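Local coordinates for Poly(A) RNA polymerase protein 2 (Saccharomyces cerevisiae, PDB 3NYB), which probably adds poly(A) tails to RNA as the polymerase subunit of TRAMP, a nuclear RNA surveillance complex, at residues A[4-9]-A[313-318]. The protein carries 1 engineered substitution. Numbering follows the deposited sequence.
Sequences PWILNH and GKSILG
Trp-5 sets CG in the crowded position between its backbone N and carbonyl carbon (chi1 61°). Ser-315 turns OG anti to its backbone N (chi1 172°). Ile-6 lays CG1 and CD1 alongside Ser-315. Ile-6 CD1 lies 3.7 Å from Ser-315 OG and 3.8 Å from Ser-315 CB. Ile-6 CG1 passes 4.1 Å from the carbonyl O of Lys-314. The indole meets Gly-318 at its edge, with Trp-5 CZ2 4.1 Å from Gly-318 CA. No hydrogen bond joins the two segments. Ser-315 OG accepts from Gly-318 N at 2.8 Å, an ST motif with a bent bond (139°). Glu-24 OE2 bonds to both Trp-5 NE1 and Ser-315 OG, so one carboxylate links the two buried side chains. Its other oxygen, Glu-24 OE1, bonds to the backbone N of Ile-316 and of Leu-317. An alanine at Ile-6 would lose CG1, CG2 and CD1, and would probably loosen the apolar contact against Ser-315. The contact thus joins the chain's two terminal regions over helix 17-31, where Phe-28 meets Trp-5 edge-to-face, while Arg-299 of helix 282-304 bonds to Ser-315 O.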
ATOM      1  N   PRO A   4     -10.827 -15.163  10.469  1.00 33.04           N
ATOM      2  CA  PRO A   4     -11.665 -14.718  11.582  1.00 17.29           C
ATOM      3  C   PRO A   4     -12.598 -13.596  11.165  1.00 30.65           C
ATOM      4  O   PRO A   4     -13.727 -13.542  11.657  1.00 42.54           O
ATOM      5  CB  PRO A   4     -10.631 -14.197  12.602  1.00 22.94           C
ATOM      6  CG  PRO A   4      -9.350 -13.982  11.780  1.00 21.39           C
ATOM      7  CD  PRO A   4      -9.398 -15.117  10.823  1.00 27.16           C
ATOM      8  N   TRP A   5     -12.150 -12.711  10.272  1.00 27.67           N
ATOM      9  CA  TRP A   5     -12.972 -11.545   9.903  1.00 26.67           C
ATOM     10  C   TRP A   5     -14.254 -11.910   9.157  1.00 37.78           C
ATOM     11  O   TRP A   5     -15.109 -11.061   8.920  1.00 38.86           O
ATOM     12  CB  TRP A   5     -12.167 -10.543   9.094  1.00 19.57           C
ATOM     13  CG  TRP A   5     -11.643 -11.104   7.814  1.00 17.66           C
ATOM     14  CD1 TRP A   5     -12.251 -11.076   6.593  1.00 22.09           C
ATOM     15  CD2 TRP A   5     -10.386 -11.768   7.623  1.00 18.05           C
ATOM     16  NE1 TRP A   5     -11.458 -11.697   5.657  1.00 29.79           N
ATOM     17  CE2 TRP A   5     -10.314 -12.128   6.265  1.00 29.74           C
ATOM     18  CE3 TRP A   5      -9.331 -12.099   8.475  1.00 25.66           C
ATOM     19  CZ2 TRP A   5      -9.215 -12.804   5.742  1.00 36.26           C
ATOM     20  CZ3 TRP A   5      -8.243 -12.773   7.948  1.00 35.05           C
ATOM     21  CH2 TRP A   5      -8.190 -13.113   6.596  1.00 34.45           C
ATOM     22  N   ILE A   6     -14.373 -13.182   8.796  1.00 40.80           N
ATOM     23  CA  ILE A   6     -15.542 -13.700   8.103  1.00 34.02           C
ATOM     24  C   ILE A   6     -16.663 -14.046   9.072  1.00 41.46           C
ATOM     25  O   ILE A   6     -17.841 -13.975   8.719  1.00 46.02           O
ATOM     26  CB  ILE A   6     -15.174 -14.950   7.263  1.00 41.62           C
ATOM     27  CG1 ILE A   6     -15.056 -14.573   5.796  1.00 46.24           C
ATOM     28  CG2 ILE A   6     -16.203 -16.042   7.396  1.00 48.67           C
ATOM     29  CD1 ILE A   6     -13.830 -13.768   5.493  1.00 62.55           C
ATOM     30  N   LEU A   7     -16.296 -14.419  10.294  1.00 37.01           N
ATOM     31  CA  LEU A   7     -17.265 -14.929  11.271  1.00 40.04           C
ATOM     32  C   LEU A   7     -18.422 -13.952  11.490  1.00 35.25           C
ATOM     33  O   LEU A   7     -18.197 -12.794  11.832  1.00 30.68           O
ATOM     34  CB  LEU A   7     -16.558 -15.225  12.594  1.00 37.97           C
ATOM     35  CG  LEU A   7     -17.116 -16.350  13.468  1.00 43.10           C
ATOM     36  CD1 LEU A   7     -17.580 -17.514  12.616  1.00 41.76           C
ATOM     37  CD2 LEU A   7     -16.081 -16.808  14.492  1.00 37.78           C
ATOM     38  N   ASN A   8     -19.650 -14.425  11.274  1.00 36.15           N
ATOM     39  CA  ASN A   8     -20.866 -13.608  11.403  1.00 37.42           C
ATOM     40  C   ASN A   8     -20.975 -12.531  10.329  1.00 33.65           C
ATOM     41  O   ASN A   8     -21.725 -11.565  10.470  1.00 40.80           O
ATOM     42  CB  ASN A   8     -20.986 -12.982  12.803  1.00 32.53           C
ATOM     43  CG  ASN A   8     -20.770 -13.998  13.925  1.00 43.58           C
ATOM     44  OD1 ASN A   8     -21.400 -15.056  13.954  1.00 42.74           O
ATOM     45  ND2 ASN A   8     -19.872 -13.674  14.856  1.00 39.22           N
ATOM     46  N   HIS A   9     -20.229 -12.707   9.249  1.00 20.36           N
ATOM     47  CA  HIS A   9     -20.199 -11.723   8.185  1.00 31.76           C
ATOM     48  C   HIS A   9     -20.178 -12.398   6.821  1.00 41.02           C
ATOM     49  O   HIS A   9     -19.432 -11.998   5.930  1.00 45.27           O
ATOM     50  CB  HIS A   9     -18.965 -10.843   8.329  1.00 33.87           C
ATOM     51  CG  HIS A   9     -18.948 -10.033   9.585  1.00 44.67           C
ATOM     52  ND1 HIS A   9     -19.773  -8.949   9.779  1.00 44.53           N
ATOM     53  CD2 HIS A   9     -18.196 -10.144  10.707  1.00 43.32           C
ATOM     54  CE1 HIS A   9     -19.531  -8.424  10.970  1.00 43.47           C
ATOM     55  NE2 HIS A   9     -18.582  -9.134  11.553  1.00 43.75           N
ATOM     56  N   GLY A 313     -19.935 -19.475   3.914  1.00 47.30           N
ATOM     57  CA  GLY A 313     -18.758 -19.329   4.751  1.00 47.52           C
ATOM     58  C   GLY A 313     -17.427 -19.262   4.023  1.00 49.08           C
ATOM     59  O   GLY A 313     -16.393 -19.594   4.601  1.00 52.87           O
ATOM     60  N   LYS A 314     -17.438 -18.836   2.764  1.00 39.31           N
ATOM     61  CA  LYS A 314     -16.202 -18.780   1.995  1.00 42.62           C
ATOM     62  C   LYS A 314     -15.582 -17.399   2.027  1.00 36.85           C
ATOM     63  O   LYS A 314     -16.235 -16.428   2.381  1.00 38.49           O
ATOM     64  CB  LYS A 314     -16.401 -19.254   0.553  1.00 45.71           C
ATOM     65  CG  LYS A 314     -16.570 -20.752   0.434  1.00 53.45           C
ATOM     66  CD  LYS A 314     -15.690 -21.479   1.438  1.00 68.17           C
ATOM     67  CE  LYS A 314     -16.025 -22.963   1.480  1.00 78.54           C
ATOM     68  NZ  LYS A 314     -15.892 -23.563   0.127  1.00 79.61           N
ATOM     69  N   SER A 315     -14.305 -17.331   1.665  1.00 40.77           N
ATOM     70  CA  SER A 315     -13.553 -16.095   1.720  1.00 27.64           C
ATOM     71  C   SER A 315     -12.819 -15.857   0.421  1.00 33.78           C
ATOM     72  O   SER A 315     -12.084 -16.722  -0.051  1.00 53.16           O
ATOM     73  CB  SER A 315     -12.541 -16.145   2.855  1.00 26.30           C
ATOM     74  OG  SER A 315     -11.693 -15.022   2.784  1.00 32.49           O
ATOM     75  N   ILE A 316     -13.019 -14.675  -0.152  1.00 37.32           N
ATOM     76  CA  ILE A 316     -12.335 -14.291  -1.380  1.00 39.47           C
ATOM     77  C   ILE A 316     -10.902 -13.853  -1.075  1.00 43.95           C
ATOM     78  O   ILE A 316      -9.953 -14.353  -1.689  1.00 49.95           O
ATOM     79  CB  ILE A 316     -13.051 -13.133  -2.086  1.00 39.21           C
ATOM     80  CG1 ILE A 316     -14.432 -13.548  -2.568  1.00 45.52           C
ATOM     81  CG2 ILE A 316     -12.236 -12.645  -3.257  1.00 39.91           C
ATOM     82  CD1 ILE A 316     -15.242 -12.383  -3.105  1.00 44.83           C
ATOM     83  N   LEU A 317     -10.766 -12.921  -0.128  1.00 36.24           N
ATOM     84  CA  LEU A 317      -9.470 -12.378   0.275  1.00 32.07           C
ATOM     85  C   LEU A 317      -8.564 -13.434   0.906  1.00 40.44           C
ATOM     86  O   LEU A 317      -7.352 -13.419   0.701  1.00 44.99           O
ATOM     87  CB  LEU A 317      -9.639 -11.225   1.266  1.00 24.61           C
ATOM     88  CG  LEU A 317     -10.228  -9.900   0.838  1.00 30.59           C
ATOM     89  CD1 LEU A 317     -10.418  -8.997   2.057  1.00 26.27           C
ATOM     90  CD2 LEU A 317      -9.306  -9.247  -0.162  1.00 24.31           C
ATOM     91  N   GLY A 318      -9.162 -14.341   1.668  1.00 39.52           N
ATOM     92  CA  GLY A 318      -8.427 -15.228   2.556  1.00 55.23           C
ATOM     93  C   GLY A 318      -7.115 -15.804   2.049  1.00 58.00           C
ATOM     94  O   GLY A 318      -6.120 -15.803   2.775  1.00 53.65           O
TER